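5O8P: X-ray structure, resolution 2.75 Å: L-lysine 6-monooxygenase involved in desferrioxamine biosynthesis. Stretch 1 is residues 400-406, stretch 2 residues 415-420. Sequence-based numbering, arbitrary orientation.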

ATOM      1  N   CYS B 400      12.002  -4.923 -25.790  1.00 36.50           N
ATOM      2  CA  CYS B 400      11.680  -6.191 -26.469  1.00 36.17           C
ATOM      3  C   CYS B 400      10.715  -6.022 -27.649  1.00 36.65           C
ATOM      4  O   CYS B 400      10.881  -6.705 -28.655  1.00 31.02           O
ATOM      5  N   TYR B 401       9.723  -5.125 -27.532  1.00 37.63           N
ATOM      6  CA  TYR B 401       8.840  -4.839 -28.664  1.00 34.76           C
ATOM      7  C   TYR B 401       9.687  -4.384 -29.859  1.00 33.28           C
ATOM      8  O   TYR B 401       9.632  -5.000 -30.932  1.00 30.58           O
ATOM      9  N   ARG B 402      10.479  -3.331 -29.656  1.00 31.30           N
ATOM     10  CA  ARG B 402      11.275  -2.753 -30.746  1.00 34.82           C
ATOM     11  C   ARG B 402      12.278  -3.781 -31.313  1.00 33.69           C
ATOM     12  O   ARG B 402      12.347  -3.991 -32.532  1.00 31.06           O
ATOM     13  N   ASN B 403      13.003  -4.453 -30.425  1.00 32.52           N
ATOM     14  CA  ASN B 403      13.927  -5.513 -30.831  1.00 33.78           C
ATOM     15  C   ASN B 403      13.240  -6.619 -31.646  1.00 37.53           C
ATOM     16  O   ASN B 403      13.807  -7.125 -32.623  1.00 38.77           O
ATOM     17  N   SER B 404      12.013  -6.967 -31.265  1.00 41.26           N
ATOM     18  CA  SER B 404      11.245  -7.972 -31.999  1.00 39.68           C
ATOM     19  C   SER B 404      10.864  -7.558 -33.415  1.00 37.46           C
ATOM     20  O   SER B 404      10.785  -8.439 -34.286  1.00 39.39           O
ATOM     21  N   VAL B 405      10.628  -6.258 -33.648  1.00 35.27           N
ATOM     22  CA  VAL B 405      10.294  -5.789 -35.017  1.00 38.42           C
ATOM     23  C   VAL B 405      11.579  -5.585 -35.824  1.00 40.02           C
ATOM     24  O   VAL B 405      11.576  -5.723 -37.049  1.00 42.06           O
ATOM     25  N   LEU B 406      12.666  -5.235 -35.140  1.00 40.92           N
ATOM     26  CA  LEU B 406      13.959  -5.173 -35.787  1.00 39.05           C
ATOM     27  C   LEU B 406      14.315  -6.548 -36.290  1.00 37.71           C
ATOM     28  O   LEU B 406      14.687  -6.692 -37.454  1.00 40.68           O
ATOM     29  N   VAL B 415      10.391 -13.692 -35.844  1.00 47.77           N
ATOM     30  CA  VAL B 415      11.123 -14.608 -34.957  1.00 46.62           C
ATOM     31  C   VAL B 415      10.509 -14.662 -33.570  1.00 43.02           C
ATOM     32  O   VAL B 415      10.360 -15.723 -32.999  1.00 37.29           O
ATOM     33  N   TYR B 416      10.186 -13.496 -33.022  1.00 44.54           N
ATOM     34  CA  TYR B 416       9.478 -13.396 -31.758  1.00 40.30           C
ATOM     35  C   TYR B 416       8.171 -12.692 -32.055  1.00 42.12           C
ATOM     36  O   TYR B 416       8.187 -11.649 -32.727  1.00 48.31           O
ATOM     37  N   PRO B 417       7.044 -13.240 -31.556  1.00 43.99           N
ATOM     38  CA  PRO B 417       5.738 -12.707 -31.924  1.00 43.22           C
ATOM     39  C   PRO B 417       5.559 -11.277 -31.427  1.00 39.81           C
ATOM     40  O   PRO B 417       5.877 -10.970 -30.288  1.00 37.29           O
ATOM     41  N   VAL B 418       5.068 -10.425 -32.312  1.00 39.25           N
ATOM     42  CA  VAL B 418       4.965  -9.010 -32.083  1.00 41.73           C
ATOM     43  C   VAL B 418       3.486  -8.690 -31.945  1.00 42.70           C
ATOM     44  O   VAL B 418       2.727  -8.797 -32.927  1.00 48.11           O
ATOM     45  N   GLU B 419       3.079  -8.288 -30.738  1.00 42.85           N
ATOM     46  CA  GLU B 419       1.703  -7.931 -30.478  1.00 46.54           C
ATOM     47  C   GLU B 419       1.304  -6.714 -31.319  1.00 48.63           C
ATOM     48  O   GLU B 419       2.093  -5.782 -31.479  1.00 50.04           O
ATOM     49  N   ARG B 420       0.146  -6.808 -31.957  1.00 50.50           N
ATOM     50  CA  ARG B 420      -0.474  -5.648 -32.613  1.00 49.80           C
ATOM     51  C   ARG B 420      -1.440  -4.916 -31.697  1.00 48.51           C
ATOM     52  O   ARG B 420      -1.801  -3.790 -31.976  1.00 46.98           O
TER

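The contact between the helical stretch 400-406 and the irregular stretch 415-420 is a small, mainly apolar one, burying 234 Å² in total and crossed by no hydrogen bond. It illustrates a general principle: an extended segment can be held against a helix by a few side chains that recur one turn apart, while polar groups nearby are paired within the helix or elsewhere in the structure.

On the helix, Tyr 401, Ser 404 and Val 405 supply the surface, a spacing of three and four residues that places them on one face. On the loop, Val 418 is the centre. Its CA-to-CB bond points toward the helix, and its t rotamer (chi1 -175°) sets Val 418 CG1 beside two helix residues at once, 3.3 Å from Tyr 401 CE1, a tight approach, and 3.8 Å from Val 405 CG1. The other methyl, Val 418 CG2, lies 3.9 Å from Ser 404 CB, so the branched side chain spans all three.

The CA-to-CB bond of Tyr 401 runs sideways to the loop, but with chi1 at 173° (t) the end of the side chain comes nearer, and Tyr 401 CE1 also comes within 3.7 Å of the backbone Glu 419 O. Its hydroxyl is hydrogen-bonded elsewhere in the structure. Val 405, its CA-to-CB bond sideways and its chi1 between wells at -24°, adds a smaller area.

Ser 404 shows how a polar residue can serve in such packing. Its CA-to-CB bond points toward the loop, yet its m rotamer turns Ser 404 OG back along the helix to donate a hydrogen bond to Cys 400 O at 2.8 Å, the same carbonyl that accepts from Ser 404 N at 2.9 Å. Ser 404 OG also lies 3.6 Å from Tyr 416 CB, a packing contact and not a hydrogen bond. The CA-to-CB bond of Tyr 416 points toward the helix, but its m side chain leads its end away, and its hydroxyl too is bonded elsewhere.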

ATOM      1  CB  CYS B 400      11.107  -7.211 -25.504  1.00 36.80           C
ATOM      2  SG  CYS B 400      12.340  -8.008 -24.482  1.00 42.06           S
ATOM      3  CB  TYR B 401       7.744  -3.785 -28.346  1.00 34.38           C
ATOM      4  CG  TYR B 401       6.955  -3.385 -29.585  1.00 31.90           C
ATOM      5  CD1 TYR B 401       6.019  -4.253 -30.146  1.00 31.68           C
ATOM      6  CD2 TYR B 401       7.186  -2.167 -30.234  1.00 32.12           C
ATOM      7  CE1 TYR B 401       5.347  -3.928 -31.318  1.00 33.29           C
ATOM      8  CE2 TYR B 401       6.491  -1.817 -31.388  1.00 33.62           C
ATOM      9  CZ  TYR B 401       5.567  -2.712 -31.925  1.00 33.90           C
ATOM     10  OH  TYR B 401       4.857  -2.436 -33.073  1.00 33.82           O
ATOM     11  CB  ARG B 402      11.994  -1.468 -30.295  1.00 36.14           C
ATOM     12  CG  ARG B 402      12.585  -0.635 -31.433  1.00 36.85           C
ATOM     13  CD  ARG B 402      13.300   0.631 -30.992  1.00 38.29           C
ATOM     14  NE  ARG B 402      13.986   0.453 -29.710  1.00 42.92           N
ATOM     15  CZ  ARG B 402      13.841   1.210 -28.622  1.00 47.72           C
ATOM     16  NH1 ARG B 402      13.087   2.308 -28.618  1.00 49.86           N
ATOM     17  NH2 ARG B 402      14.517   0.890 -27.523  1.00 52.96           N
ATOM     18  CB  ASN B 403      14.646  -6.112 -29.605  1.00 32.22           C
ATOM     19  CG  ASN B 403      15.697  -5.178 -29.023  1.00 31.03           C
ATOM     20  OD1 ASN B 403      16.368  -4.457 -29.753  1.00 27.35           O
ATOM     21  ND2 ASN B 403      15.848  -5.196 -27.704  1.00 32.83           N
ATOM     22  CB  SER B 404       9.995  -8.379 -31.227  1.00 39.95           C
ATOM     23  OG  SER B 404      10.361  -9.105 -30.075  1.00 40.23           O
ATOM     24  CB  VAL B 405       9.332  -4.537 -35.098  1.00 37.28           C
ATOM     25  CG1 VAL B 405       8.460  -4.376 -33.851  1.00 38.47           C
ATOM     26  CG2 VAL B 405      10.061  -3.238 -35.392  1.00 36.12           C
ATOM     27  CB  LEU B 406      15.042  -4.673 -34.834  1.00 41.34           C
ATOM     28  CG  LEU B 406      14.993  -3.211 -34.414  1.00 39.72           C
ATOM     29  CD1 LEU B 406      16.148  -2.948 -33.458  1.00 40.90           C
ATOM     30  CD2 LEU B 406      15.029  -2.287 -35.609  1.00 40.09           C
ATOM     31  CB  VAL B 415      12.603 -14.194 -34.812  1.00 51.14           C
ATOM     32  CG1 VAL B 415      13.362 -15.189 -33.933  1.00 53.58           C
ATOM     33  CG2 VAL B 415      13.252 -14.076 -36.184  1.00 54.26           C
ATOM     34  CB  TYR B 416      10.292 -12.589 -30.777  1.00 36.72           C
ATOM     35  CG  TYR B 416      11.586 -13.244 -30.397  1.00 35.82           C
ATOM     36  CD1 TYR B 416      11.621 -14.283 -29.480  1.00 34.08           C
ATOM     37  CD2 TYR B 416      12.785 -12.818 -30.951  1.00 34.71           C
ATOM     38  CE1 TYR B 416      12.819 -14.873 -29.116  1.00 33.67           C
ATOM     39  CE2 TYR B 416      13.990 -13.395 -30.584  1.00 34.68           C
ATOM     40  CZ  TYR B 416      14.000 -14.423 -29.659  1.00 34.75           C
ATOM     41  OH  TYR B 416      15.186 -15.008 -29.278  1.00 36.51           O
ATOM     42  CB  PRO B 417       4.753 -13.674 -31.250  1.00 42.51           C
ATOM     43  CG  PRO B 417       5.492 -14.229 -30.095  1.00 40.94           C
ATOM     44  CD  PRO B 417       6.936 -14.269 -30.503  1.00 43.92           C
ATOM     45  CB  VAL B 418       5.561  -8.227 -33.272  1.00 43.85           C
ATOM     46  CG1 VAL B 418       5.561  -6.735 -32.975  1.00 45.67           C
ATOM     47  CG2 VAL B 418       6.965  -8.718 -33.597  1.00 43.56           C
ATOM     48  CB  GLU B 419       1.491  -7.669 -28.992  1.00 47.82           C
ATOM     49  CG  GLU B 419       1.487  -8.941 -28.153  1.00 52.83           C
ATOM     50  CD  GLU B 419       2.838  -9.327 -27.579  1.00 53.95           C
ATOM     51  OE1 GLU B 419       3.878  -8.918 -28.146  1.00 49.71           O
ATOM     52  OE2 GLU B 419       2.849 -10.062 -26.560  1.00 57.06           O
ATOM     53  CB  ARG B 420      -1.242  -6.080 -33.849  1.00 54.29           C
ATOM     54  CG  ARG B 420      -0.426  -6.806 -34.903  1.00 60.00           C
ATOM     55  CD  ARG B 420      -1.097  -6.773 -36.281  1.00 73.04           C
ATOM     56  NE  ARG B 420      -0.579  -7.814 -37.187  1.00 88.53           N
ATOM     57  CZ  ARG B 420       0.405  -7.677 -38.092  1.00 85.59           C
ATOM     58  NH1 ARG B 420       1.049  -6.521 -38.286  1.00 87.82           N
ATOM     59  NH2 ARG B 420       0.751  -8.726 -38.833  1.00 82.35           N
TER